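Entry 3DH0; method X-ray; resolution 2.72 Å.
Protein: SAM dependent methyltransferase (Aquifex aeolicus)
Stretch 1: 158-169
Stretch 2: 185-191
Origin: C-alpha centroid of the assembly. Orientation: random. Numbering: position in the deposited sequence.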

# COMPACT_ATOMS: atom_id res chain seq x y z
N VAL A 158 -6.94 8.95 -11.75
CA VAL A 158 -7.07 7.71 -11.00
C VAL A 158 -7.82 6.65 -11.80
O VAL A 158 -8.43 6.95 -12.82
CB VAL A 158 -7.84 7.95 -9.68
CG1 VAL A 158 -9.32 8.24 -9.97
CG2 VAL A 158 -7.70 6.76 -8.76
N TYR A 159 -7.75 5.40 -11.32
CA TYR A 159 -8.46 4.28 -11.93
C TYR A 159 -9.76 4.15 -11.16
O TYR A 159 -9.92 4.70 -10.07
CB TYR A 159 -7.72 2.96 -11.73
CG TYR A 159 -6.42 2.75 -12.46
CD1 TYR A 159 -5.22 2.62 -11.75
CD2 TYR A 159 -6.37 2.63 -13.84
CE1 TYR A 159 -4.03 2.36 -12.40
CE2 TYR A 159 -5.18 2.37 -14.50
CZ TYR A 159 -4.01 2.23 -13.77
OH TYR A 159 -2.83 1.96 -14.42
N SER A 160 -10.69 3.39 -11.71
CA SER A 160 -11.95 3.14 -11.03
C SER A 160 -11.84 1.68 -10.58
O SER A 160 -11.12 0.90 -11.20
CB SER A 160 -13.13 3.28 -11.99
OG SER A 160 -13.19 2.16 -12.86
N GLU A 161 -12.55 1.32 -9.52
CA GLU A 161 -12.54 -0.06 -9.02
C GLU A 161 -12.72 -1.03 -10.18
O GLU A 161 -12.19 -2.14 -10.18
CB GLU A 161 -13.68 -0.27 -8.03
CG GLU A 161 -15.04 0.06 -8.61
CD GLU A 161 -15.59 1.39 -8.11
OE1 GLU A 161 -14.87 2.41 -8.22
OE2 GLU A 161 -16.75 1.40 -7.61
N TRP A 162 -13.47 -0.60 -11.17
CA TRP A 162 -13.72 -1.45 -12.31
C TRP A 162 -12.42 -1.77 -13.05
O TRP A 162 -12.05 -2.93 -13.18
CB TRP A 162 -14.76 -0.76 -13.19
CG TRP A 162 -16.05 -0.48 -12.41
CD1 TRP A 162 -16.92 -1.42 -11.93
CD2 TRP A 162 -16.56 0.80 -11.98
NE1 TRP A 162 -17.94 -0.81 -11.22
CE2 TRP A 162 -17.75 0.54 -11.24
CE3 TRP A 162 -16.14 2.13 -12.14
CZ2 TRP A 162 -18.52 1.59 -10.65
CZ3 TRP A 162 -16.91 3.18 -11.56
CH2 TRP A 162 -18.09 2.89 -10.83
N GLU A 163 -11.70 -0.75 -13.52
CA GLU A 163 -10.44 -0.97 -14.24
C GLU A 163 -9.43 -1.78 -13.42
O GLU A 163 -8.93 -2.81 -13.86
CB GLU A 163 -9.80 0.36 -14.62
CG GLU A 163 -10.57 1.19 -15.61
CD GLU A 163 -10.52 2.65 -15.23
OE1 GLU A 163 -11.02 2.97 -14.13
OE2 GLU A 163 -9.99 3.47 -16.01
N VAL A 164 -9.11 -1.29 -12.23
CA VAL A 164 -8.17 -1.96 -11.35
C VAL A 164 -8.37 -3.48 -11.30
O VAL A 164 -7.49 -4.24 -11.69
CB VAL A 164 -8.25 -1.40 -9.91
CG1 VAL A 164 -7.25 -2.12 -9.01
CG2 VAL A 164 -7.96 0.09 -9.93
N GLY A 165 -9.52 -3.91 -10.81
CA GLY A 165 -9.79 -5.34 -10.68
C GLY A 165 -9.71 -6.13 -11.97
O GLY A 165 -9.73 -7.37 -11.97
N LEU A 166 -9.63 -5.41 -13.08
CA LEU A 166 -9.56 -6.04 -14.39
C LEU A 166 -8.09 -6.35 -14.63
O LEU A 166 -7.71 -7.46 -15.05
CB LEU A 166 -10.09 -5.07 -15.43
CG LEU A 166 -10.61 -5.64 -16.75
CD1 LEU A 166 -12.11 -5.35 -16.87
CD2 LEU A 166 -9.82 -5.02 -17.92
N ILE A 167 -7.27 -5.35 -14.33
CA ILE A 167 -5.83 -5.45 -14.47
C ILE A 167 -5.33 -6.59 -13.61
O ILE A 167 -4.55 -7.42 -14.04
CB ILE A 167 -5.16 -4.14 -14.04
CG1 ILE A 167 -5.70 -2.99 -14.89
CG2 ILE A 167 -3.66 -4.24 -14.19
CD1 ILE A 167 -5.09 -1.67 -14.57
N LEU A 168 -5.79 -6.62 -12.37
CA LEU A 168 -5.42 -7.66 -11.44
C LEU A 168 -5.73 -9.01 -12.09
O LEU A 168 -4.97 -9.98 -11.93
CB LEU A 168 -6.23 -7.49 -10.15
CG LEU A 168 -5.50 -7.01 -8.89
CD1 LEU A 168 -4.60 -5.83 -9.19
CD2 LEU A 168 -6.52 -6.64 -7.85
N GLU A 169 -6.83 -9.07 -12.82
CA GLU A 169 -7.22 -10.30 -13.48
C GLU A 169 -6.19 -10.68 -14.54
O GLU A 169 -5.78 -11.83 -14.64
CB GLU A 169 -8.59 -10.15 -14.11
CG GLU A 169 -9.20 -11.46 -14.53
CD GLU A 169 -10.62 -11.30 -15.04
OE1 GLU A 169 -11.39 -10.55 -14.39
OE2 GLU A 169 -10.96 -11.92 -16.08
N CYS A 185 -13.00 6.63 -1.04
CA CYS A 185 -12.21 5.57 -1.62
C CYS A 185 -12.94 4.24 -1.67
O CYS A 185 -14.07 4.11 -1.19
CB CYS A 185 -10.94 5.37 -0.81
SG CYS A 185 -10.33 6.86 -0.06
N PHE A 186 -12.27 3.28 -2.28
CA PHE A 186 -12.76 1.92 -2.38
C PHE A 186 -11.59 1.02 -1.97
O PHE A 186 -10.49 1.49 -1.74
CB PHE A 186 -13.22 1.61 -3.81
CG PHE A 186 -12.15 1.76 -4.84
CD1 PHE A 186 -11.15 0.80 -4.96
CD2 PHE A 186 -12.17 2.84 -5.72
CE1 PHE A 186 -10.17 0.93 -5.94
CE2 PHE A 186 -11.20 2.98 -6.70
CZ PHE A 186 -10.20 2.02 -6.81
N GLY A 187 -11.85 -0.27 -1.86
CA GLY A 187 -10.80 -1.18 -1.48
C GLY A 187 -11.03 -2.47 -2.22
O GLY A 187 -12.14 -2.78 -2.62
N VAL A 188 -9.96 -3.22 -2.44
CA VAL A 188 -10.07 -4.49 -3.13
C VAL A 188 -9.29 -5.56 -2.37
O VAL A 188 -8.17 -5.33 -1.93
CB VAL A 188 -9.61 -4.39 -4.60
CG1 VAL A 188 -8.54 -3.34 -4.74
CG2 VAL A 188 -9.11 -5.73 -5.09
N TYR A 189 -9.93 -6.70 -2.23
CA TYR A 189 -9.38 -7.85 -1.52
C TYR A 189 -8.94 -8.84 -2.57
O TYR A 189 -9.75 -9.29 -3.37
CB TYR A 189 -10.51 -8.44 -0.67
CG TYR A 189 -10.12 -9.43 0.40
CD1 TYR A 189 -10.00 -10.80 0.13
CD2 TYR A 189 -10.00 -9.01 1.72
CE1 TYR A 189 -9.79 -11.72 1.16
CE2 TYR A 189 -9.79 -9.91 2.75
CZ TYR A 189 -9.69 -11.26 2.47
OH TYR A 189 -9.51 -12.13 3.53
N ALA A 190 -7.66 -9.17 -2.58
CA ALA A 190 -7.16 -10.11 -3.56
C ALA A 190 -6.14 -11.05 -2.94
O ALA A 190 -5.41 -10.68 -2.03
CB ALA A 190 -6.55 -9.37 -4.73
N MET A 191 -6.11 -12.27 -3.45
CA MET A 191 -5.17 -13.28 -2.96
C MET A 191 -4.26 -13.71 -4.10
O MET A 191 -4.70 -13.95 -5.23
CB MET A 191 -5.93 -14.48 -2.38
CG MET A 191 -5.04 -15.54 -1.76
SD MET A 191 -5.97 -16.85 -0.90
CE MET A 191 -5.63 -16.41 0.82

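Stretch 1 begins as a loop and becomes helical at Glu-161, while stretch 2 is a β-strand throughout. The helix and the strand run in nearly the same direction, their axes inclined by 20° and 9.8 Å apart at closest approach. The backbones are nearest at the start of the helix, where the CA atoms of Glu-161 and Phe-186 lie 6.9 Å apart; farther along, the CA atoms of Leu-168 and Ala-190 are separated by 8.4 Å. No hydrogen bond crosses the interface; the two stretches are held by van der Waals contacts of strand side chains against both side chains and backbone of stretch 1, burying 275 Å² summed over both sides.

The alternation of the strand directs Phe-186, Val-188 and Ala-190 toward the helix, whereas the side chain of Tyr-189 points away. Phe-186 contributes the largest area, its ring lying against the first turn of the helix. CB of Glu-161 sits 4.0 Å from the centroid of the Phe-186 ring and only 6° off the ring normal, a CH-π contact over the face. The backbone closes in as well, with Glu-161 N 3.5 Å from Phe-186 CE2, and Tyr-159 O approaches the ring edge, 4.0 Å from the same Phe-186 CE2. Val-164 CG2 meets Phe-186 CZ at 4.3 Å, adding an apolar contact one turn along the helix.

A further turn brings in Leu-168, whose CD2 lies 3.9 Å from Val-188 CG2 and 4.1 Å from Ala-190 CB, so that a single methyl group touches both strand residues.

The helix start is capped within its own stretch. Ser-160 is the N-cap: its OG accepts weak hydrogen bonds from Trp-162 N and Glu-163 N, amides at the helix start that have no carbonyl of a preceding turn to pair with. In return, Glu-163 OE1 accepts from Ser-160 N (2.5 Å, very short) and from Ser-160 OG (2.6 Å).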